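Local coordinates for B-cell lymphoma 3 protein (Homo sapiens, PDB 1K1A) that regulates transcription of NF-kappa-B target genes, holding the p50 subunit out of the nucleus when cytoplasmic and acting as a transcriptional activator when nuclear, at residues P12-V17 against Q47-L52; T118-A123 against E130-L135. All blocks are in the same frame, centred on the assembly; numbering follows the deposited sequence.

Overall arrangement
The two contacts sample two kinds of interface in the ankyrin repeat domain of BCL3, one between repeats and one within a repeat. Contact 1 joins the first helices of neighbouring repeats, 12-17 of ANK 1 and 47-52 of ANK 2, near the N-terminal end of the stack; contact 2 joins the two antiparallel helices of a single repeat, ANK 4, close to the middle of the chain. Both are buried, and they share no helix: their centres lie 24 Å apart. Neither has a hydrogen bond across it. Contact 1 sets an imidazole and a proline ring among aliphatic groups, whereas contact 2 is almost wholly aliphatic, with alanines where the paired helices come close.

Contact 1: P12-V17 against Q47-L52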
ATOM      1  N   PRO A  12      20.697 -19.856   8.454  1.00 20.18           N
ATOM      2  CA  PRO A  12      21.917 -19.182   7.997  1.00 19.20           C
ATOM      3  C   PRO A  12      21.639 -18.106   6.955  1.00 18.09           C
ATOM      4  O   PRO A  12      22.287 -17.052   6.978  1.00 18.15           O
ATOM      5  CB  PRO A  12      22.728 -20.325   7.383  1.00 19.45           C
ATOM      6  CG  PRO A  12      21.694 -21.333   7.001  1.00 19.45           C
ATOM      7  CD  PRO A  12      20.699 -21.291   8.119  1.00 20.26           C
ATOM      8  N   LEU A  13      20.685 -18.352   6.063  1.00 16.95           N
ATOM      9  CA  LEU A  13      20.367 -17.375   5.033  1.00 15.73           C
ATOM     10  C   LEU A  13      19.675 -16.171   5.656  1.00 14.83           C
ATOM     11  O   LEU A  13      19.931 -15.031   5.272  1.00 14.05           O
ATOM     12  CB  LEU A  13      19.500 -18.003   3.939  1.00 15.87           C
ATOM     13  CG  LEU A  13      19.267 -17.179   2.672  1.00 16.17           C
ATOM     14  CD1 LEU A  13      20.569 -16.621   2.109  1.00 14.80           C
ATOM     15  CD2 LEU A  13      18.542 -18.028   1.613  1.00 16.50           C
ATOM     16  N   HIS A  14      18.799 -16.422   6.620  1.00 14.56           N
ATOM     17  CA  HIS A  14      18.131 -15.331   7.318  1.00 14.42           C
ATOM     18  C   HIS A  14      19.177 -14.438   7.967  1.00 14.37           C
ATOM     19  O   HIS A  14      19.114 -13.219   7.856  1.00 14.36           O
ATOM     20  CB  HIS A  14      17.165 -15.864   8.378  1.00 14.52           C
ATOM     21  CG  HIS A  14      15.996 -16.606   7.806  1.00 14.84           C
ATOM     22  ND1 HIS A  14      14.722 -16.078   7.771  1.00 16.82           N
ATOM     23  CD2 HIS A  14      15.907 -17.837   7.253  1.00 14.27           C
ATOM     24  CE1 HIS A  14      13.901 -16.947   7.212  1.00 14.24           C
ATOM     25  NE2 HIS A  14      14.591 -18.027   6.898  1.00 15.75           N
ATOM     26  N   ILE A  15      20.141 -15.060   8.637  1.00 13.76           N
ATOM     27  CA  ILE A  15      21.216 -14.331   9.317  1.00 14.17           C
ATOM     28  C   ILE A  15      22.060 -13.500   8.353  1.00 13.36           C
ATOM     29  O   ILE A  15      22.333 -12.328   8.614  1.00 13.41           O
ATOM     30  CB  ILE A  15      22.125 -15.312  10.073  1.00 14.70           C
ATOM     31  CG1 ILE A  15      21.333 -16.112  11.105  1.00 17.09           C
ATOM     32  CG2 ILE A  15      23.304 -14.578  10.695  1.00 15.13           C
ATOM     33  CD1 ILE A  15      20.665 -15.279  12.164  1.00 19.85           C
ATOM     34  N   ALA A  16      22.471 -14.110   7.245  1.00 13.23           N
ATOM     35  CA  ALA A  16      23.274 -13.424   6.239  1.00 12.92           C
ATOM     36  C   ALA A  16      22.570 -12.161   5.745  1.00 13.02           C
ATOM     37  O   ALA A  16      23.213 -11.143   5.479  1.00 13.22           O
ATOM     38  CB  ALA A  16      23.587 -14.356   5.061  1.00 13.38           C
ATOM     39  N   VAL A  17      21.241 -12.221   5.648  1.00 12.50           N
ATOM     40  CA  VAL A  17      20.470 -11.080   5.171  1.00 11.94           C
ATOM     41  C   VAL A  17      20.461  -9.946   6.177  1.00 12.41           C
ATOM     42  O   VAL A  17      20.788  -8.814   5.842  1.00 13.18           O
ATOM     43  CB  VAL A  17      19.022 -11.465   4.824  1.00 11.49           C
ATOM     44  CG1 VAL A  17      18.187 -10.205   4.569  1.00 10.51           C
ATOM     45  CG2 VAL A  17      19.003 -12.360   3.619  1.00 10.56           C
ATOM     46  N   GLN A  47       8.913 -15.336   8.623  1.00 13.96           N
ATOM     47  CA  GLN A  47       9.594 -14.476   7.667  1.00 13.49           C
ATOM     48  C   GLN A  47      10.503 -15.316   6.785  1.00 12.98           C
ATOM     49  O   GLN A  47      11.226 -16.182   7.277  1.00 12.99           O
ATOM     50  CB  GLN A  47      10.479 -13.452   8.393  1.00 13.71           C
ATOM     51  CG  GLN A  47       9.785 -12.664   9.485  1.00 13.58           C
ATOM     52  CD  GLN A  47      10.757 -11.846  10.310  1.00 13.58           C
ATOM     53  OE1 GLN A  47      11.806 -12.345  10.719  1.00 15.18           O
ATOM     54  NE2 GLN A  47      10.418 -10.588  10.552  1.00 14.74           N
ATOM     55  N   THR A  48      10.473 -15.058   5.485  1.00 12.27           N
ATOM     56  CA  THR A  48      11.452 -15.634   4.580  1.00 11.74           C
ATOM     57  C   THR A  48      12.622 -14.674   4.531  1.00 11.33           C
ATOM     58  O   THR A  48      12.523 -13.543   5.012  1.00 11.34           O
ATOM     59  CB  THR A  48      10.882 -15.776   3.165  1.00 11.75           C
ATOM     60  OG1 THR A  48      10.571 -14.476   2.638  1.00 12.05           O
ATOM     61  CG2 THR A  48       9.533 -16.507   3.176  1.00 12.04           C
ATOM     62  N   PRO A  49      13.741 -15.119   3.975  1.00 10.65           N
ATOM     63  CA  PRO A  49      14.881 -14.225   3.744  1.00 10.32           C
ATOM     64  C   PRO A  49      14.511 -12.973   2.931  1.00 10.25           C
ATOM     65  O   PRO A  49      15.046 -11.900   3.218  1.00  9.36           O
ATOM     66  CB  PRO A  49      15.864 -15.111   2.985  1.00 10.89           C
ATOM     67  CG  PRO A  49      15.590 -16.475   3.525  1.00 10.71           C
ATOM     68  CD  PRO A  49      14.055 -16.520   3.634  1.00 10.72           C
ATOM     69  N   LEU A  50      13.580 -13.090   1.974  1.00  9.34           N
ATOM     70  CA  LEU A  50      13.174 -11.934   1.180  1.00  9.46           C
ATOM     71  C   LEU A  50      12.443 -10.897   2.039  1.00  9.67           C
ATOM     72  O   LEU A  50      12.686  -9.691   1.909  1.00  9.47           O
ATOM     73  CB  LEU A  50      12.310 -12.353  -0.025  1.00  9.47           C
ATOM     74  CG  LEU A  50      11.804 -11.244  -0.967  1.00  9.85           C
ATOM     75  CD1 LEU A  50      12.972 -10.428  -1.553  1.00 10.96           C
ATOM     76  CD2 LEU A  50      10.970 -11.838  -2.069  1.00  9.52           C
ATOM     77  N   HIS A  51      11.545 -11.363   2.903  1.00  9.81           N
ATOM     78  CA  HIS A  51      10.853 -10.468   3.821  1.00 10.69           C
ATOM     79  C   HIS A  51      11.906  -9.685   4.589  1.00 10.73           C
ATOM     80  O   HIS A  51      11.785  -8.479   4.772  1.00 10.57           O
ATOM     81  CB  HIS A  51      10.014 -11.249   4.840  1.00 10.78           C
ATOM     82  CG  HIS A  51       8.829 -11.964   4.257  1.00 12.30           C
ATOM     83  ND1 HIS A  51       7.971 -11.385   3.345  1.00 16.39           N
ATOM     84  CD2 HIS A  51       8.340 -13.203   4.497  1.00 13.01           C
ATOM     85  CE1 HIS A  51       7.018 -12.246   3.033  1.00 13.62           C
ATOM     86  NE2 HIS A  51       7.222 -13.358   3.714  1.00 15.57           N
ATOM     87  N   LEU A  52      12.926 -10.395   5.071  1.00 10.93           N
ATOM     88  CA  LEU A  52      13.981  -9.776   5.868  1.00 11.11           C
ATOM     89  C   LEU A  52      14.811  -8.766   5.078  1.00 11.15           C
ATOM     90  O   LEU A  52      15.248  -7.744   5.621  1.00 11.05           O
ATOM     91  CB  LEU A  52      14.877 -10.844   6.497  1.00 11.71           C
ATOM     92  CG  LEU A  52      14.231 -11.546   7.694  1.00 12.43           C
ATOM     93  CD1 LEU A  52      15.159 -12.629   8.275  1.00 14.28           C
ATOM     94  CD2 LEU A  52      13.850 -10.524   8.752  1.00 14.70           C
TER
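H14 and P49 meet because CG of H14 stands anti to its own carbonyl carbon (chi1 -67°), while chi2 of -106° turns one face of the imidazole to the pyrrolidine. P49 CD lies 3.9 Å from the centroid of the H14 ring, 29° off the normal, a CH-pi contact favoured because the carbon next to a proline nitrogen carries somewhat polarised hydrogens. The neighbouring CG of P49 sits over the rim of the same face. At the ring's edge, near its plane, L52 CD1 comes within 3.5 Å of H14 ND1, the two side chains crossing at about a right angle. Beside the histidine, L13 has CG anti to the backbone N, and its branch point packs against the proline, L13 CG to P49 CG being 3.8 Å. V17, a turn further on, reaches L52 with its CG1, 3.9 Å from L52 CB. A short branched residue suits this place, where its CG1 also lies 3.7 Å from the backbone C of L52. An alanine in place of H14 would probably leave P49 CD without its aromatic face and open a gap beside L52. Proline fits the first turn of helix 49-55, where its missing N-H costs no helical bond, and T48 caps that turn by accepting from H51 N through OG1. The TPLH sequence at T48-H51 is the ankyrin signature that begins a repeat's first helix. H14 NE2 has a weak hydrogen bond to I41 O, tying the ring to the loop before ANK 2. Behind this pairing stand the second helices of both repeats: L13 touches L28 and F32 of helix 22-34, while V17 reaches V61 and P49 reaches L65 of helix 59-67.

Contact 2: T118-A123 against E130-L135; sequences TALHVA and ETVQLL
A123 meets T131, V132 and L135 where the two helices of one ankyrin repeat, ANK 4, pack as an antiparallel pair. The segment axes run nearly antiparallel, at 155°, and approach to 9.2 Å. Alanine suits this face because its lone methyl lets the backbones come close: A123 CB lies 3.7 Å from V132 CG2 and 3.8 Å from L135 CD1. L135 has CG anti to its carbonyl carbon (chi1 -72°), and its CD1 rests against the first helix, 3.7 Å from L120 CA and 4.2 Å from A119 CB. V132 uses its other methyl, CG1, on L120; these two side chains cross at about a right angle. L120 leaves the flank of its helix, but its CD1 end comes in to V132 CG1, 4.0 Å away. Outward from this shell, T118 caps helix 119-126 by accepting from H121 N. Helices of ANK 3 cover one side, C87 touching both A123 and L135 and L95 touching L135, while P153 of ANK 5 meets L120. The buried hydroxyl of T131 is satisfied by a hydrogen bond with C128 O, the carbonyl just before helix 129-137, and that same OG1 lies 3.5 Å from A123 CB.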
ATOM      1  N   THR A 118      -4.528  -3.506   0.530  1.00 12.66           N
ATOM      2  CA  THR A 118      -3.549  -3.656  -0.536  1.00 11.96           C
ATOM      3  C   THR A 118      -2.315  -2.865  -0.153  1.00 11.28           C
ATOM      4  O   THR A 118      -2.342  -2.094   0.802  1.00 10.26           O
ATOM      5  CB  THR A 118      -4.071  -3.076  -1.856  1.00 12.12           C
ATOM      6  OG1 THR A 118      -4.232  -1.652  -1.715  1.00 12.08           O
ATOM      7  CG2 THR A 118      -5.468  -3.583  -2.165  1.00 11.57           C
ATOM      8  N   ALA A 119      -1.241  -3.058  -0.913  1.00 10.26           N
ATOM      9  CA  ALA A 119      -0.023  -2.283  -0.738  1.00  9.96           C
ATOM     10  C   ALA A 119      -0.305  -0.783  -0.877  1.00  9.65           C
ATOM     11  O   ALA A 119       0.261   0.029  -0.145  1.00  9.95           O
ATOM     12  CB  ALA A 119       1.021  -2.721  -1.735  1.00  9.66           C
ATOM     13  N   LEU A 120      -1.184  -0.425  -1.809  1.00  9.46           N
ATOM     14  CA  LEU A 120      -1.557   0.978  -2.010  1.00 10.14           C
ATOM     15  C   LEU A 120      -2.196   1.605  -0.762  1.00 10.28           C
ATOM     16  O   LEU A 120      -1.881   2.747  -0.399  1.00 10.93           O
ATOM     17  CB  LEU A 120      -2.469   1.141  -3.237  1.00  9.64           C
ATOM     18  CG  LEU A 120      -2.892   2.573  -3.552  1.00 10.52           C
ATOM     19  CD1 LEU A 120      -1.648   3.442  -3.725  1.00 10.52           C
ATOM     20  CD2 LEU A 120      -3.753   2.618  -4.804  1.00  9.75           C
ATOM     21  N   HIS A 121      -3.094   0.871  -0.110  1.00 11.04           N
ATOM     22  CA  HIS A 121      -3.703   1.348   1.138  1.00 11.69           C
ATOM     23  C   HIS A 121      -2.619   1.633   2.174  1.00 11.69           C
ATOM     24  O   HIS A 121      -2.615   2.680   2.806  1.00 12.14           O
ATOM     25  CB  HIS A 121      -4.682   0.319   1.723  1.00 12.18           C
ATOM     26  CG  HIS A 121      -5.949   0.162   0.938  1.00 13.52           C
ATOM     27  ND1 HIS A 121      -6.931   1.131   0.898  1.00 16.15           N
ATOM     28  CD2 HIS A 121      -6.415  -0.872   0.198  1.00 14.04           C
ATOM     29  CE1 HIS A 121      -7.935   0.707   0.151  1.00 14.56           C
ATOM     30  NE2 HIS A 121      -7.642  -0.500  -0.294  1.00 15.98           N
ATOM     31  N   VAL A 122      -1.715   0.675   2.361  1.00 11.52           N
ATOM     32  CA  VAL A 122      -0.604   0.832   3.294  1.00 11.34           C
ATOM     33  C   VAL A 122       0.246   2.059   2.952  1.00 11.12           C
ATOM     34  O   VAL A 122       0.554   2.873   3.825  1.00 11.03           O
ATOM     35  CB  VAL A 122       0.297  -0.419   3.311  1.00 11.39           C
ATOM     36  CG1 VAL A 122       1.528  -0.176   4.171  1.00 10.85           C
ATOM     37  CG2 VAL A 122      -0.479  -1.629   3.834  1.00 12.16           C
ATOM     38  N   ALA A 123       0.605   2.202   1.682  1.00 11.24           N
ATOM     39  CA  ALA A 123       1.425   3.329   1.258  1.00 11.82           C
ATOM     40  C   ALA A 123       0.751   4.680   1.541  1.00 12.76           C
ATOM     41  O   ALA A 123       1.391   5.621   2.025  1.00 12.54           O
ATOM     42  CB  ALA A 123       1.785   3.208  -0.229  1.00 11.48           C
ATOM     43  N   GLU A 130       6.421   8.791  -2.587  1.00 19.85           N
ATOM     44  CA  GLU A 130       7.270   8.037  -3.511  1.00 19.43           C
ATOM     45  C   GLU A 130       6.764   6.612  -3.776  1.00 18.37           C
ATOM     46  O   GLU A 130       6.767   6.146  -4.917  1.00 18.25           O
ATOM     47  CB  GLU A 130       8.715   8.011  -3.005  1.00 19.66           C
ATOM     48  CG  GLU A 130       9.414   9.365  -3.015  1.00 21.61           C
ATOM     49  CD  GLU A 130       8.864  10.338  -1.980  1.00 25.14           C
ATOM     50  OE1 GLU A 130       8.540   9.913  -0.852  1.00 27.11           O
ATOM     51  OE2 GLU A 130       8.755  11.538  -2.298  1.00 27.97           O
ATOM     52  N   THR A 131       6.334   5.927  -2.722  1.00 17.09           N
ATOM     53  CA  THR A 131       5.809   4.570  -2.871  1.00 15.84           C
ATOM     54  C   THR A 131       4.431   4.587  -3.530  1.00 15.15           C
ATOM     55  O   THR A 131       4.134   3.744  -4.371  1.00 14.13           O
ATOM     56  CB  THR A 131       5.764   3.835  -1.518  1.00 15.92           C
ATOM     57  OG1 THR A 131       5.022   4.615  -0.575  1.00 16.03           O
ATOM     58  CG2 THR A 131       7.156   3.762  -0.906  1.00 16.45           C
ATOM     59  N   VAL A 132       3.593   5.560  -3.166  1.00 14.23           N
ATOM     60  CA  VAL A 132       2.287   5.668  -3.794  1.00 13.94           C
ATOM     61  C   VAL A 132       2.454   5.848  -5.298  1.00 14.28           C
ATOM     62  O   VAL A 132       1.860   5.118  -6.088  1.00 13.56           O
ATOM     63  CB  VAL A 132       1.432   6.827  -3.184  1.00 13.63           C
ATOM     64  CG1 VAL A 132       0.162   7.047  -3.983  1.00 13.79           C
ATOM     65  CG2 VAL A 132       1.098   6.515  -1.728  1.00 13.01           C
ATOM     66  N   GLN A 133       3.294   6.800  -5.692  1.00 14.75           N
ATOM     67  CA  GLN A 133       3.510   7.071  -7.104  1.00 15.55           C
ATOM     68  C   GLN A 133       3.972   5.839  -7.866  1.00 14.90           C
ATOM     69  O   GLN A 133       3.430   5.517  -8.914  1.00 15.26           O
ATOM     70  CB  GLN A 133       4.518   8.209  -7.314  1.00 15.93           C
ATOM     71  CG  GLN A 133       4.587   8.665  -8.771  0.60 17.71           C
ATOM     72  CD  GLN A 133       5.480   9.871  -8.983  0.60 18.85           C
ATOM     73  OE1 GLN A 133       5.301  10.905  -8.337  0.60 20.54           O
ATOM     74  NE2 GLN A 133       6.431   9.749  -9.901  0.60 19.18           N
ATOM     75  N   LEU A 134       4.967   5.148  -7.336  1.00 14.41           N
ATOM     76  CA  LEU A 134       5.512   3.990  -8.031  1.00 14.00           C
ATOM     77  C   LEU A 134       4.467   2.876  -8.167  1.00 13.68           C
ATOM     78  O   LEU A 134       4.321   2.297  -9.234  1.00 14.19           O
ATOM     79  CB  LEU A 134       6.757   3.477  -7.317  1.00 14.10           C
ATOM     80  CG  LEU A 134       7.447   2.258  -7.913  1.00 14.81           C
ATOM     81  CD1 LEU A 134       7.849   2.540  -9.366  1.00 13.39           C
ATOM     82  CD2 LEU A 134       8.654   1.883  -7.048  1.00 15.88           C
ATOM     83  N   LEU A 135       3.739   2.580  -7.090  1.00 12.84           N
ATOM     84  CA  LEU A 135       2.679   1.576  -7.161  1.00 12.56           C
ATOM     85  C   LEU A 135       1.694   1.907  -8.295  1.00 12.86           C
ATOM     86  O   LEU A 135       1.330   1.047  -9.088  1.00 12.30           O
ATOM     87  CB  LEU A 135       1.925   1.493  -5.830  1.00 12.42           C
ATOM     88  CG  LEU A 135       2.690   0.853  -4.664  1.00 12.15           C
ATOM     89  CD1 LEU A 135       1.932   1.065  -3.375  1.00 12.40           C
ATOM     90  CD2 LEU A 135       2.939  -0.640  -4.912  1.00 13.20           C
TER